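Local coordinates for protein Cif-like 1 (Burkholderia cenocepacia, PDB 7JQY) that probably hydrolyses epoxides, as a Cif-like member of the alpha/beta hydrolase family that assembles as an octamer, at residues B[58-63]-B[80-85]; B[146-151]-B[282-287]; B[186-191]-B[211-216]; B[251-256]-B[275-280]. The protein carries 1 engineered substitution. All blocks are in the same frame, centred on the assembly; numbering follows the deposited sequence.

In the fold
Three contacts lie in or at the central sheet and one lies among the helices inserted between strands 140-146 and 250-255. Contacts 2 and 4 are close neighbours, with centres about 9 Å apart: Asp147 N reaches Leu253 O at 2.9 Å, and contact 4 is nested in the loop that contact 2 closes. Contact 1 adjoins contact 2 through Gln59 and Trp285, and adjoins contact 3 through Tyr215 OH, 2.7 Å from Gln59 O. Contacts 3 and 4 are most distant, centres about 28 Å apart. Val148 of contact 2 touches the putative nucleophile elbow, whose Ser123 is probably the engineered residue, so contact 2 probably borders the active site; contact 3 reaches toward it through Tyr215.

Contact 1 (B[58-63]-B[80-85]); sequences PQTWYT and AVDYRG
Asp82 meets the start of the short 3-10 turn at Trp61 through one carboxylate oxygen, and the contact is tightest there. Trp61 N donates to Asp82 OD1 over 2.9 Å, with an N-H...O angle of 163° and the nitrogen nearly on the extension of the C-O bond. The same oxygen is also packed against neighbouring carbons. Thr60 CB lies 3.4 Å from Asp82 OD1, and Trp61 CD1 comes to OD1 at 3.4 Å. Asp82 CG and OD1 lie at the edge of the indole, near its plane, with the carboxylate turned 41° to the ring. A chi1 of 75° sets Trp61 CG between the backbone N and the carbonyl carbon, on the side where CD1 can reach Asp82. Asp82 OD2 is held separately by His39 ND1 and Glu88 N, and the two oxygens thus serve different partners.

The looser part lies toward Ala80, where Trp61 CB meets Ala80 CB at 3.9 Å and also the Ala80 carbonyl oxygen. Trp61 is partly exposed, and its side chain also packs on Val41 and on Met13 of a second subunit. Thr60 OG1 accepts from Tyr62 N at 3.2 Å, an ST turn that shapes the bend. Pro58, which follows a cis peptide bond, lies in the loop after strand 50-54 and would be the proline of an HGxP motif, as in alpha/beta-hydrolase epoxide hydrolases.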
loop_
_atom_site.group_PDB
_atom_site.type_symbol
_atom_site.label_atom_id
_atom_site.label_comp_id
_atom_site.label_asym_id
_atom_site.label_seq_id
_atom_site.Cartn_x
_atom_site.Cartn_y
_atom_site.Cartn_z
ATOM N N PRO B 58 12.642 -23.520 -0.073
ATOM C CA PRO B 58 11.619 -22.964 -0.963
ATOM C C PRO B 58 12.041 -23.093 -2.417
ATOM O O PRO B 58 12.567 -22.137 -2.980
ATOM C CB PRO B 58 11.571 -21.496 -0.552
ATOM C CG PRO B 58 13.025 -21.192 -0.091
ATOM C CD PRO B 58 13.714 -22.539 0.167
ATOM N N GLN B 59 11.821 -24.251 -3.025
ATOM C CA GLN B 59 12.388 -24.541 -4.330
ATOM C C GLN B 59 11.307 -25.051 -5.277
ATOM O O GLN B 59 10.149 -25.241 -4.903
ATOM C CB GLN B 59 13.527 -25.561 -4.210
ATOM C CG GLN B 59 14.542 -25.189 -3.110
ATOM C CD GLN B 59 15.723 -26.120 -3.087
ATOM O OE1 GLN B 59 15.571 -27.343 -2.970
ATOM N NE2 GLN B 59 16.913 -25.554 -3.223
ATOM N N THR B 60 11.711 -25.221 -6.532
ATOM C CA THR B 60 10.943 -25.879 -7.572
ATOM C C THR B 60 11.904 -26.798 -8.304
ATOM O O THR B 60 13.076 -26.912 -7.927
ATOM C CB THR B 60 10.324 -24.872 -8.551
ATOM O OG1 THR B 60 11.385 -24.180 -9.213
ATOM C CG2 THR B 60 9.401 -23.884 -7.848
ATOM N N TRP B 61 11.422 -27.404 -9.395
ATOM C CA TRP B 61 12.294 -28.190 -10.266
ATOM C C TRP B 61 13.523 -27.401 -10.695
ATOM O O TRP B 61 14.577 -27.987 -10.976
ATOM C CB TRP B 61 11.518 -28.652 -11.505
ATOM C CG TRP B 61 11.297 -27.542 -12.492
ATOM C CD1 TRP B 61 10.199 -26.733 -12.584
ATOM C CD2 TRP B 61 12.211 -27.094 -13.508
ATOM N NE1 TRP B 61 10.374 -25.812 -13.588
ATOM C CE2 TRP B 61 11.596 -26.016 -14.176
ATOM C CE3 TRP B 61 13.487 -27.503 -13.917
ATOM C CZ2 TRP B 61 12.211 -25.343 -15.229
ATOM C CZ3 TRP B 61 14.094 -26.833 -14.972
ATOM C CH2 TRP B 61 13.457 -25.762 -15.609
ATOM N N TYR B 62 13.404 -26.070 -10.764
ATOM C CA TYR B 62 14.460 -25.222 -11.307
ATOM C C TYR B 62 15.785 -25.395 -10.569
ATOM O O TYR B 62 16.834 -25.009 -11.098
ATOM C CB TYR B 62 13.991 -23.762 -11.265
ATOM C CG TYR B 62 14.959 -22.722 -11.816
ATOM C CD1 TYR B 62 15.067 -22.491 -13.184
ATOM C CD2 TYR B 62 15.743 -21.949 -10.960
ATOM C CE1 TYR B 62 15.937 -21.521 -13.686
ATOM C CE2 TYR B 62 16.605 -20.981 -11.449
ATOM C CZ TYR B 62 16.705 -20.773 -12.814
ATOM O OH TYR B 62 17.569 -19.813 -13.300
ATOM N N THR B 63 15.767 -25.961 -9.359
ATOM C CA THR B 63 17.014 -26.129 -8.626
ATOM C C THR B 63 17.932 -27.171 -9.258
ATOM O O THR B 63 19.141 -27.133 -9.016
ATOM C CB THR B 63 16.728 -26.468 -7.155
ATOM O OG1 THR B 63 17.909 -26.241 -6.386
ATOM C CG2 THR B 63 16.296 -27.913 -6.978
ATOM N N ALA B 80 12.234 -34.055 -13.385
ATOM C CA ALA B 80 12.283 -33.128 -12.261
ATOM C C ALA B 80 10.869 -32.632 -12.009
ATOM O O ALA B 80 10.272 -31.985 -12.877
ATOM C CB ALA B 80 13.230 -31.961 -12.541
ATOM N N VAL B 81 10.328 -32.955 -10.840
ATOM C CA VAL B 81 8.913 -32.778 -10.534
ATOM C C VAL B 81 8.734 -31.601 -9.584
ATOM O O VAL B 81 9.475 -31.462 -8.605
ATOM C CB VAL B 81 8.321 -34.065 -9.917
ATOM C CG1 VAL B 81 6.813 -33.950 -9.776
ATOM C CG2 VAL B 81 8.710 -35.275 -10.740
ATOM N N ASP B 82 7.737 -30.760 -9.866
ATOM C CA ASP B 82 7.181 -29.875 -8.848
ATOM C C ASP B 82 6.216 -30.707 -8.016
ATOM O O ASP B 82 5.136 -31.061 -8.503
ATOM C CB ASP B 82 6.446 -28.691 -9.474
ATOM C CG ASP B 82 7.385 -27.648 -10.091
ATOM O OD1 ASP B 82 8.571 -27.563 -9.677
ATOM O OD2 ASP B 82 6.913 -26.894 -10.981
ATOM N N TYR B 83 6.576 -31.019 -6.766
ATOM C CA TYR B 83 5.682 -31.886 -6.006
ATOM C C TYR B 83 4.407 -31.137 -5.620
ATOM O O TYR B 83 4.262 -29.936 -5.871
ATOM C CB TYR B 83 6.373 -32.491 -4.770
ATOM C CG TYR B 83 7.045 -31.576 -3.769
ATOM C CD1 TYR B 83 6.397 -30.479 -3.227
ATOM C CD2 TYR B 83 8.329 -31.874 -3.305
ATOM C CE1 TYR B 83 7.026 -29.667 -2.291
ATOM C CE2 TYR B 83 8.960 -31.084 -2.377
ATOM C CZ TYR B 83 8.310 -29.986 -1.864
ATOM O OH TYR B 83 8.960 -29.204 -0.938
ATOM N N ARG B 84 3.463 -31.875 -5.029
ATOM C CA ARG B 84 2.158 -31.328 -4.654
ATOM C C ARG B 84 2.310 -30.008 -3.910
ATOM O O ARG B 84 3.039 -29.926 -2.913
ATOM C CB ARG B 84 1.377 -32.337 -3.798
ATOM C CG ARG B 84 0.033 -31.804 -3.269
ATOM C CD ARG B 84 -0.667 -32.788 -2.312
ATOM N NE ARG B 84 -0.973 -34.057 -2.971
ATOM C CZ ARG B 84 -2.168 -34.643 -2.996
ATOM N NH1 ARG B 84 -2.313 -35.795 -3.634
ATOM N NH2 ARG B 84 -3.207 -34.099 -2.375
ATOM N N GLY B 85 1.675 -28.962 -4.442
ATOM C CA GLY B 85 1.673 -27.652 -3.822
ATOM C C GLY B 85 2.767 -26.710 -4.287
ATOM O O GLY B 85 2.721 -25.520 -3.953
#

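Contact 2 (B[146-151]-B[282-287]); sequences LDVPVP and TGHWLP
Asp147 and His284 are the nearest backbone pair, 6.0 Å between their CA atoms, and Asp147 itself sits at the middle of a classic gamma turn, with phi 77° and Val148 N bonded to Leu146 O. Its side chain points at the other loop, and the carboxylate fits against the backbone just before helix 286-289. Leu286 N, in the first turn of that helix, makes a weak bond to Asp147 OD2 at 3.3 Å, with an N-H...O angle of 155°. Leu286 CB lies beside both oxygens, 3.4 Å from Asp147 OD2. His284 O stands over the carboxylate, nearest its carbon, Asp147 CG, at 3.1 Å, a close approach of acceptors with no bond between them. Arg122 probably offsets this, since it forms a salt bridge with Asp147 OD2 and also bonds His284 O. A water reaches Asp147 OD1 and Gly283 O at unusually short range, which leaves its details doubtful.

Apolar contacts between the two segments are few. Val148 CG2 approaches the imidazole obliquely, 3.5 Å from His284 CE1, while His284 ND1 bonds Ser258 OG. Leu146 CD1 reaches Pro287 CG only at 4.4 Å. Within the second loop, His284 CD2 lies 3.8 Å above the Trp285 ring, offset toward its rim. The arrangement joins the exit of strand 140-146 to the loop after the last strand, the place where alpha/beta hydrolases carry their active-site histidine.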
loop_
_atom_site.group_PDB
_atom_site.type_symbol
_atom_site.label_atom_id
_atom_site.label_comp_id
_atom_site.label_asym_id
_atom_site.label_seq_id
_atom_site.Cartn_x
_atom_site.Cartn_y
_atom_site.Cartn_z
ATOM N N LEU B 146 20.253 -35.676 -0.048
ATOM C CA LEU B 146 21.039 -34.445 -0.060
ATOM C C LEU B 146 20.616 -33.492 1.050
ATOM O O LEU B 146 19.419 -33.266 1.267
ATOM C CB LEU B 146 20.914 -33.712 -1.402
ATOM C CG LEU B 146 21.135 -34.424 -2.740
ATOM C CD1 LEU B 146 21.209 -33.381 -3.861
ATOM C CD2 LEU B 146 22.381 -35.282 -2.727
ATOM N N ASP B 147 21.614 -32.937 1.739
ATOM C CA ASP B 147 21.542 -31.659 2.447
ATOM C C ASP B 147 20.801 -31.652 3.783
ATOM O O ASP B 147 21.219 -30.941 4.705
ATOM C CB ASP B 147 20.928 -30.600 1.517
ATOM C CG ASP B 147 21.804 -30.324 0.308
ATOM O OD1 ASP B 147 23.038 -30.396 0.451
ATOM O OD2 ASP B 147 21.270 -30.051 -0.794
ATOM N N VAL B 148 19.704 -32.393 3.902
ATOM C CA VAL B 148 18.812 -32.253 5.055
ATOM C C VAL B 148 18.535 -33.616 5.684
ATOM O O VAL B 148 18.371 -34.608 4.954
ATOM C CB VAL B 148 17.496 -31.567 4.632
ATOM C CG1 VAL B 148 16.507 -31.451 5.794
ATOM C CG2 VAL B 148 17.783 -30.198 4.044
ATOM N N PRO B 149 18.494 -33.727 7.012
ATOM C CA PRO B 149 18.044 -34.977 7.638
ATOM C C PRO B 149 16.532 -35.129 7.569
ATOM O O PRO B 149 15.787 -34.147 7.541
ATOM C CB PRO B 149 18.498 -34.822 9.090
ATOM C CG PRO B 149 18.462 -33.322 9.308
ATOM C CD PRO B 149 18.930 -32.728 8.008
ATOM N N VAL B 150 16.076 -36.380 7.586
ATOM C CA VAL B 150 14.640 -36.649 7.491
ATOM C C VAL B 150 14.078 -36.827 8.895
ATOM O O VAL B 150 14.827 -37.160 9.826
ATOM C CB VAL B 150 14.331 -37.867 6.600
ATOM C CG1 VAL B 150 15.050 -37.755 5.267
ATOM C CG2 VAL B 150 14.671 -39.166 7.292
ATOM N N PRO B 151 12.788 -36.578 9.108
ATOM C CA PRO B 151 12.212 -36.774 10.442
ATOM C C PRO B 151 12.360 -38.215 10.920
ATOM O O PRO B 151 12.407 -39.159 10.129
ATOM C CB PRO B 151 10.740 -36.400 10.256
ATOM C CG PRO B 151 10.719 -35.508 9.032
ATOM C CD PRO B 151 11.818 -36.010 8.150
ATOM N N THR B 282 30.996 -25.613 0.506
ATOM C CA THR B 282 29.638 -25.645 -0.027
ATOM C C THR B 282 28.644 -25.483 1.109
ATOM O O THR B 282 28.836 -26.034 2.197
ATOM C CB THR B 282 29.358 -26.961 -0.762
ATOM O OG1 THR B 282 30.283 -27.113 -1.845
ATOM C CG2 THR B 282 27.932 -26.995 -1.308
ATOM N N GLY B 283 27.602 -24.690 0.866
ATOM C CA GLY B 283 26.599 -24.506 1.893
ATOM C C GLY B 283 25.456 -25.491 1.811
ATOM O O GLY B 283 25.630 -26.640 1.402
ATOM N N HIS B 284 24.255 -25.000 2.107
ATOM C CA HIS B 284 23.073 -25.830 2.263
ATOM C C HIS B 284 22.453 -26.246 0.936
ATOM O O HIS B 284 21.734 -27.250 0.902
ATOM C CB HIS B 284 22.044 -25.072 3.104
ATOM C CG HIS B 284 20.868 -25.891 3.533
ATOM N ND1 HIS B 284 20.950 -26.863 4.509
ATOM C CD2 HIS B 284 19.574 -25.866 3.135
ATOM C CE1 HIS B 284 19.758 -27.404 4.690
ATOM N NE2 HIS B 284 18.906 -26.821 3.864
ATOM N N TRP B 285 22.721 -25.522 -0.151
ATOM C CA TRP B 285 21.999 -25.700 -1.420
ATOM C C TRP B 285 22.908 -26.367 -2.446
ATOM O O TRP B 285 23.418 -25.724 -3.362
ATOM C CB TRP B 285 21.482 -24.347 -1.944
ATOM C CG TRP B 285 20.886 -23.465 -0.882
ATOM C CD1 TRP B 285 21.474 -22.376 -0.290
ATOM C CD2 TRP B 285 19.582 -23.587 -0.299
ATOM N NE1 TRP B 285 20.610 -21.818 0.622
ATOM C CE2 TRP B 285 19.445 -22.541 0.637
ATOM C CE3 TRP B 285 18.515 -24.477 -0.480
ATOM C CZ2 TRP B 285 18.286 -22.367 1.404
ATOM C CZ3 TRP B 285 17.364 -24.304 0.280
ATOM C CH2 TRP B 285 17.263 -23.257 1.216
ATOM N N LEU B 286 23.062 -27.683 -2.319
ATOM C CA LEU B 286 24.008 -28.401 -3.170
ATOM C C LEU B 286 23.752 -28.210 -4.658
ATOM O O LEU B 286 24.712 -27.902 -5.385
ATOM C CB LEU B 286 24.028 -29.886 -2.784
ATOM C CG LEU B 286 25.381 -30.373 -2.258
ATOM C CD1 LEU B 286 25.338 -31.874 -2.010
ATOM C CD2 LEU B 286 26.511 -30.012 -3.220
ATOM N N PRO B 287 22.526 -28.377 -5.182
ATOM C CA PRO B 287 22.328 -28.170 -6.630
ATOM C C PRO B 287 22.610 -26.747 -7.090
ATOM O O PRO B 287 23.022 -26.555 -8.241
ATOM C CB PRO B 287 20.857 -28.558 -6.846
ATOM C CG PRO B 287 20.520 -29.442 -5.699
ATOM C CD PRO B 287 21.300 -28.882 -4.537
HETATM O O HOH W 1 24.564 -29.011 1.914
#

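Contact 3 (B[186-191]-B[211-216]); sequences KERAYI and YADAYA
Arg188 and Asp213 form the salt bridge of this contact, at its exposed margin. The guanidinium grips the carboxylate side-on: Arg188 NE reaches Asp213 OD1 at 3.1 Å, and Arg188 NH2 reaches Asp213 OD2 at 2.7 Å. Both oxygens use their syn lone pairs, and the two planes are 13° apart, which keeps this two-point grip almost flat. A further, weak bond runs from Arg188 NH2 to Asp213 OD1. The bend of the arginine chain at chi3 (-112°) directs NE toward the acid.

The apolar contacts lie between the helices, around Ala212. Ala212 CB sits against the backbone of helix 187-198, 3.7 Å from Arg188 CA, and this small residue accompanies a close helix approach, the axes of segments 187-191 and 211-215 coming within 8.5 Å. Ile191 adds both branches, CG2 lying 3.9 Å from Ala212 CB and CD1 lying 3.6 Å from Tyr215 CB. Ile191 and Tyr215 cross at about a right angle, and the phenol leads away to bond Gln59 O through its OH.

Glu187 packs by its aliphatic carbons and the flat end of its chain. Its CD lies 3.6 Å from Ala216 CB, while OE2 is taken by Gly185 N, just before the helix. Lys186, Ala189 and Tyr190 of this helical end also approach a third subunit.

The segments 187-191 and 211-215 run at 130° to each other, an oblique, largely antiparallel pairing. Both belong to the helices inserted between strands 140-146 and 250-255, the cap region of alpha/beta-hydrolase epoxide hydrolases.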
loop_
_atom_site.group_PDB
_atom_site.type_symbol
_atom_site.label_atom_id
_atom_site.label_comp_id
_atom_site.label_asym_id
_atom_site.label_seq_id
_atom_site.Cartn_x
_atom_site.Cartn_y
_atom_site.Cartn_z
ATOM N N LYS B 186 5.820 -10.332 0.644
ATOM C CA LYS B 186 7.234 -10.191 0.953
ATOM C C LYS B 186 7.975 -11.490 0.677
ATOM O O LYS B 186 8.978 -11.795 1.333
ATOM C CB LYS B 186 7.417 -9.740 2.400
ATOM C CG LYS B 186 6.801 -8.382 2.628
ATOM C CD LYS B 186 6.837 -7.958 4.054
ATOM C CE LYS B 186 5.819 -6.867 4.300
ATOM N NZ LYS B 186 4.992 -7.199 5.482
ATOM N N GLU B 187 7.481 -12.272 -0.290
ATOM C CA GLU B 187 8.085 -13.568 -0.571
ATOM C C GLU B 187 9.529 -13.404 -1.018
ATOM O O GLU B 187 10.415 -14.153 -0.577
ATOM C CB GLU B 187 7.265 -14.313 -1.622
ATOM C CG GLU B 187 5.782 -14.475 -1.268
ATOM C CD GLU B 187 4.943 -13.257 -1.625
ATOM O OE1 GLU B 187 5.504 -12.258 -2.133
ATOM O OE2 GLU B 187 3.716 -13.297 -1.380
ATOM N N ARG B 188 9.795 -12.399 -1.851
ATOM C CA ARG B 188 11.153 -12.190 -2.350
ATOM C C ARG B 188 12.124 -11.849 -1.220
ATOM O O ARG B 188 13.201 -12.447 -1.104
ATOM C CB ARG B 188 11.145 -11.079 -3.398
ATOM C CG ARG B 188 12.106 -11.301 -4.539
ATOM C CD ARG B 188 11.856 -10.299 -5.652
ATOM N NE ARG B 188 11.325 -10.926 -6.861
ATOM C CZ ARG B 188 11.534 -10.448 -8.086
ATOM N NH1 ARG B 188 12.257 -9.348 -8.252
ATOM N NH2 ARG B 188 11.027 -11.067 -9.150
ATOM N N ALA B 189 11.760 -10.887 -0.373
ATOM C CA ALA B 189 12.641 -10.502 0.725
ATOM C C ALA B 189 12.805 -11.641 1.730
ATOM O O ALA B 189 13.893 -11.834 2.289
ATOM C CB ALA B 189 12.110 -9.242 1.404
ATOM N N TYR B 190 11.730 -12.382 1.996
ATOM C CA TYR B 190 11.814 -13.481 2.947
ATOM C C TYR B 190 12.669 -14.618 2.404
ATOM O O TYR B 190 13.532 -15.145 3.114
ATOM C CB TYR B 190 10.409 -13.977 3.295
ATOM C CG TYR B 190 10.371 -15.083 4.340
ATOM C CD1 TYR B 190 10.620 -14.810 5.690
ATOM C CD2 TYR B 190 10.057 -16.391 3.984
ATOM C CE1 TYR B 190 10.561 -15.805 6.641
ATOM C CE2 TYR B 190 10.001 -17.405 4.934
ATOM C CZ TYR B 190 10.254 -17.105 6.262
ATOM O OH TYR B 190 10.202 -18.108 7.210
ATOM N N ILE B 191 12.466 -14.990 1.139
ATOM C CA ILE B 191 13.117 -16.175 0.590
ATOM C C ILE B 191 14.565 -15.888 0.200
ATOM O O ILE B 191 15.434 -16.756 0.336
ATOM C CB ILE B 191 12.288 -16.713 -0.589
ATOM C CG1 ILE B 191 11.109 -17.518 -0.053
ATOM C CG2 ILE B 191 13.123 -17.557 -1.531
ATOM C CD1 ILE B 191 9.888 -17.540 -1.007
ATOM N N TYR B 211 12.651 -18.912 -7.548
ATOM C CA TYR B 211 11.963 -19.607 -6.462
ATOM C C TYR B 211 10.977 -18.682 -5.761
ATOM O O TYR B 211 9.811 -19.036 -5.554
ATOM C CB TYR B 211 12.969 -20.141 -5.439
ATOM C CG TYR B 211 14.117 -20.961 -5.969
ATOM C CD1 TYR B 211 13.911 -22.004 -6.874
ATOM C CD2 TYR B 211 15.412 -20.723 -5.517
ATOM C CE1 TYR B 211 14.971 -22.763 -7.339
ATOM C CE2 TYR B 211 16.477 -21.475 -5.968
ATOM C CZ TYR B 211 16.258 -22.500 -6.871
ATOM O OH TYR B 211 17.327 -23.241 -7.318
ATOM N N ALA B 212 11.437 -17.493 -5.365
ATOM C CA ALA B 212 10.585 -16.591 -4.597
ATOM C C ALA B 212 9.312 -16.240 -5.367
ATOM O O ALA B 212 8.228 -16.162 -4.775
ATOM C CB ALA B 212 11.365 -15.332 -4.209
ATOM N N ASP B 213 9.421 -16.018 -6.684
ATOM C CA ASP B 213 8.228 -15.698 -7.476
ATOM C C ASP B 213 7.259 -16.877 -7.555
ATOM O O ASP B 213 6.041 -16.677 -7.629
ATOM C CB ASP B 213 8.627 -15.210 -8.874
ATOM C CG ASP B 213 9.382 -13.873 -8.831
ATOM O OD1 ASP B 213 9.546 -13.290 -7.721
ATOM O OD2 ASP B 213 9.830 -13.412 -9.901
ATOM N N ALA B 214 7.761 -18.109 -7.552
ATOM C CA ALA B 214 6.849 -19.245 -7.520
ATOM C C ALA B 214 6.031 -19.263 -6.229
ATOM O O ALA B 214 4.824 -19.535 -6.253
ATOM C CB ALA B 214 7.625 -20.545 -7.689
ATOM N N TYR B 215 6.664 -18.958 -5.095
ATOM C CA TYR B 215 6.000 -18.989 -3.798
ATOM C C TYR B 215 5.107 -17.781 -3.559
ATOM O O TYR B 215 4.307 -17.800 -2.619
ATOM C CB TYR B 215 7.065 -19.132 -2.675
ATOM C CG TYR B 215 7.566 -20.561 -2.643
ATOM C CD1 TYR B 215 6.958 -21.511 -1.829
ATOM C CD2 TYR B 215 8.576 -20.984 -3.500
ATOM C CE1 TYR B 215 7.364 -22.833 -1.845
ATOM C CE2 TYR B 215 8.988 -22.298 -3.524
ATOM C CZ TYR B 215 8.381 -23.218 -2.689
ATOM O OH TYR B 215 8.786 -24.542 -2.717
ATOM N N ALA B 216 5.170 -16.765 -4.422
ATOM C CA ALA B 216 4.227 -15.654 -4.378
ATOM C C ALA B 216 2.912 -15.976 -5.083
ATOM O O ALA B 216 1.932 -15.242 -4.914
ATOM C CB ALA B 216 4.861 -14.405 -5.003
HETATM O O HOH W 2 1.387 -15.174 -1.476
#

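Contact 4 (B[251-256]-B[275-280]); sequences LALAGD and RGAVAP
Leu251, Leu253, Arg275, Ala277 and Ala279 project from one face of this flat, two-stranded parallel unit, and Ala252, Ala254 and Val278 from the other; one edge is strand 274-279, outermost in the chain's sheet, and the other joins strand 140-146. The axes of segments 251-255 and 275-279 approach to 4.6 Å, with only 15° between their directions. Ala252 N donates to Arg275 O at 3.0 Å, and Ala252 O accepts from Ala277 N at 3.2 Å. Past the middle, where the pairing is loose, Ala279 N bonds Ala254 O at 2.8 Å, and Asp256 N closes the pair on Ala279 O. At Gly276 the strands come close, Ala252 O lying 3.1 Å from Gly276 CA.

On the leucine face, Leu253 CD2 touches Ala277 CB at 3.8 Å. Leu251 crosses Arg275 at about a right angle, its CD1 lying 4.0 Å from Arg275 CG; the arginine's charged end is tied to Asp273 and Glu304. At the strand ends, Val278 CG1 meets Asp256 CB at 3.6 Å. The Asp256 carboxylate is set by chi1 of 62° and bonds Thr282 N and Asn281 N.

Helix 291-303 covers the leucine face, reaching Leu251, Leu253 and Ala277, and helix 286-289 adds Leu286. Helix 262-268 packs on Ala252 and Ala254 as the connection of a beta-alpha-beta crossover, while the backbones of Leu251 and Leu253 are hydrogen-bonded to strand 140-146 and to Asp147 at its exit.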
loop_
_atom_site.group_PDB
_atom_site.type_symbol
_atom_site.label_atom_id
_atom_site.label_comp_id
_atom_site.label_asym_id
_atom_site.label_seq_id
_atom_site.Cartn_x
_atom_site.Cartn_y
_atom_site.Cartn_z
ATOM N N LEU B 251 23.223 -43.064 -1.279
ATOM C CA LEU B 251 24.288 -42.068 -1.284
ATOM C C LEU B 251 23.819 -40.858 -0.492
ATOM O O LEU B 251 22.682 -40.406 -0.675
ATOM C CB LEU B 251 24.659 -41.662 -2.715
ATOM C CG LEU B 251 25.597 -40.466 -2.909
ATOM C CD1 LEU B 251 27.010 -40.803 -2.477
ATOM C CD2 LEU B 251 25.575 -39.990 -4.365
ATOM N N ALA B 252 24.674 -40.364 0.410
ATOM C CA ALA B 252 24.378 -39.208 1.252
ATOM C C ALA B 252 25.393 -38.104 0.975
ATOM O O ALA B 252 26.605 -38.348 1.027
ATOM C CB ALA B 252 24.401 -39.584 2.739
ATOM N N LEU B 253 24.903 -36.890 0.694
ATOM C CA LEU B 253 25.760 -35.758 0.347
ATOM C C LEU B 253 25.299 -34.487 1.048
ATOM O O LEU B 253 24.099 -34.265 1.218
ATOM C CB LEU B 253 25.776 -35.507 -1.163
ATOM C CG LEU B 253 26.191 -36.650 -2.081
ATOM C CD1 LEU B 253 25.879 -36.287 -3.534
ATOM C CD2 LEU B 253 27.661 -36.965 -1.910
ATOM N N ALA B 254 26.261 -33.644 1.434
ATOM C CA ALA B 254 25.963 -32.347 2.032
ATOM C C ALA B 254 27.211 -31.477 1.988
ATOM O O ALA B 254 28.324 -31.966 1.785
ATOM C CB ALA B 254 25.447 -32.489 3.468
ATOM N N GLY B 255 27.008 -30.168 2.136
ATOM C CA GLY B 255 28.128 -29.245 2.111
ATOM C C GLY B 255 28.827 -29.160 3.458
ATOM O O GLY B 255 28.212 -29.291 4.516
ATOM N N ASP B 256 30.139 -28.908 3.418
ATOM C CA ASP B 256 30.899 -28.848 4.661
ATOM C C ASP B 256 30.530 -27.635 5.500
ATOM O O ASP B 256 30.801 -27.627 6.705
ATOM C CB ASP B 256 32.410 -28.847 4.391
ATOM C CG ASP B 256 32.867 -27.643 3.586
ATOM O OD1 ASP B 256 32.008 -26.908 3.054
ATOM O OD2 ASP B 256 34.095 -27.421 3.500
ATOM N N ARG B 275 26.913 -44.951 1.491
ATOM C CA ARG B 275 28.203 -44.339 1.229
ATOM C C ARG B 275 27.948 -42.850 1.064
ATOM O O ARG B 275 26.847 -42.436 0.686
ATOM C CB ARG B 275 28.897 -44.927 -0.012
ATOM C CG ARG B 275 28.513 -44.290 -1.335
ATOM C CD ARG B 275 27.253 -44.922 -1.902
ATOM N NE ARG B 275 27.483 -46.293 -2.352
ATOM C CZ ARG B 275 26.814 -47.352 -1.900
ATOM N NH1 ARG B 275 25.879 -47.205 -0.972
ATOM N NH2 ARG B 275 27.083 -48.564 -2.373
ATOM N N GLY B 276 28.949 -42.040 1.395
ATOM C CA GLY B 276 28.728 -40.610 1.386
ATOM C C GLY B 276 29.979 -39.812 1.103
ATOM O O GLY B 276 31.094 -40.335 1.061
ATOM N N ALA B 277 29.760 -38.518 0.892
ATOM C CA ALA B 277 30.831 -37.563 0.685
ATOM C C ALA B 277 30.342 -36.209 1.162
ATOM O O ALA B 277 29.136 -35.958 1.255
ATOM C CB ALA B 277 31.259 -37.500 -0.782
ATOM N N VAL B 278 31.291 -35.324 1.441
ATOM C CA VAL B 278 30.990 -33.971 1.886
ATOM C C VAL B 278 31.565 -33.011 0.862
ATOM O O VAL B 278 32.754 -33.094 0.531
ATOM C CB VAL B 278 31.566 -33.679 3.283
ATOM C CG1 VAL B 278 31.552 -32.186 3.542
ATOM C CG2 VAL B 278 30.791 -34.427 4.359
ATOM N N ALA B 279 30.725 -32.106 0.364
ATOM C CA ALA B 279 31.156 -31.171 -0.666
ATOM C C ALA B 279 32.012 -30.077 -0.041
ATOM O O ALA B 279 31.575 -29.430 0.919
ATOM C CB ALA B 279 29.949 -30.550 -1.375
ATOM N N PRO B 280 33.209 -29.818 -0.569
ATOM C CA PRO B 280 34.068 -28.791 0.031
ATOM C C PRO B 280 33.568 -27.394 -0.302
ATOM O O PRO B 280 33.020 -27.153 -1.381
ATOM C CB PRO B 280 35.444 -29.051 -0.597
ATOM C CG PRO B 280 35.234 -30.022 -1.719
ATOM C CD PRO B 280 33.775 -30.364 -1.814
#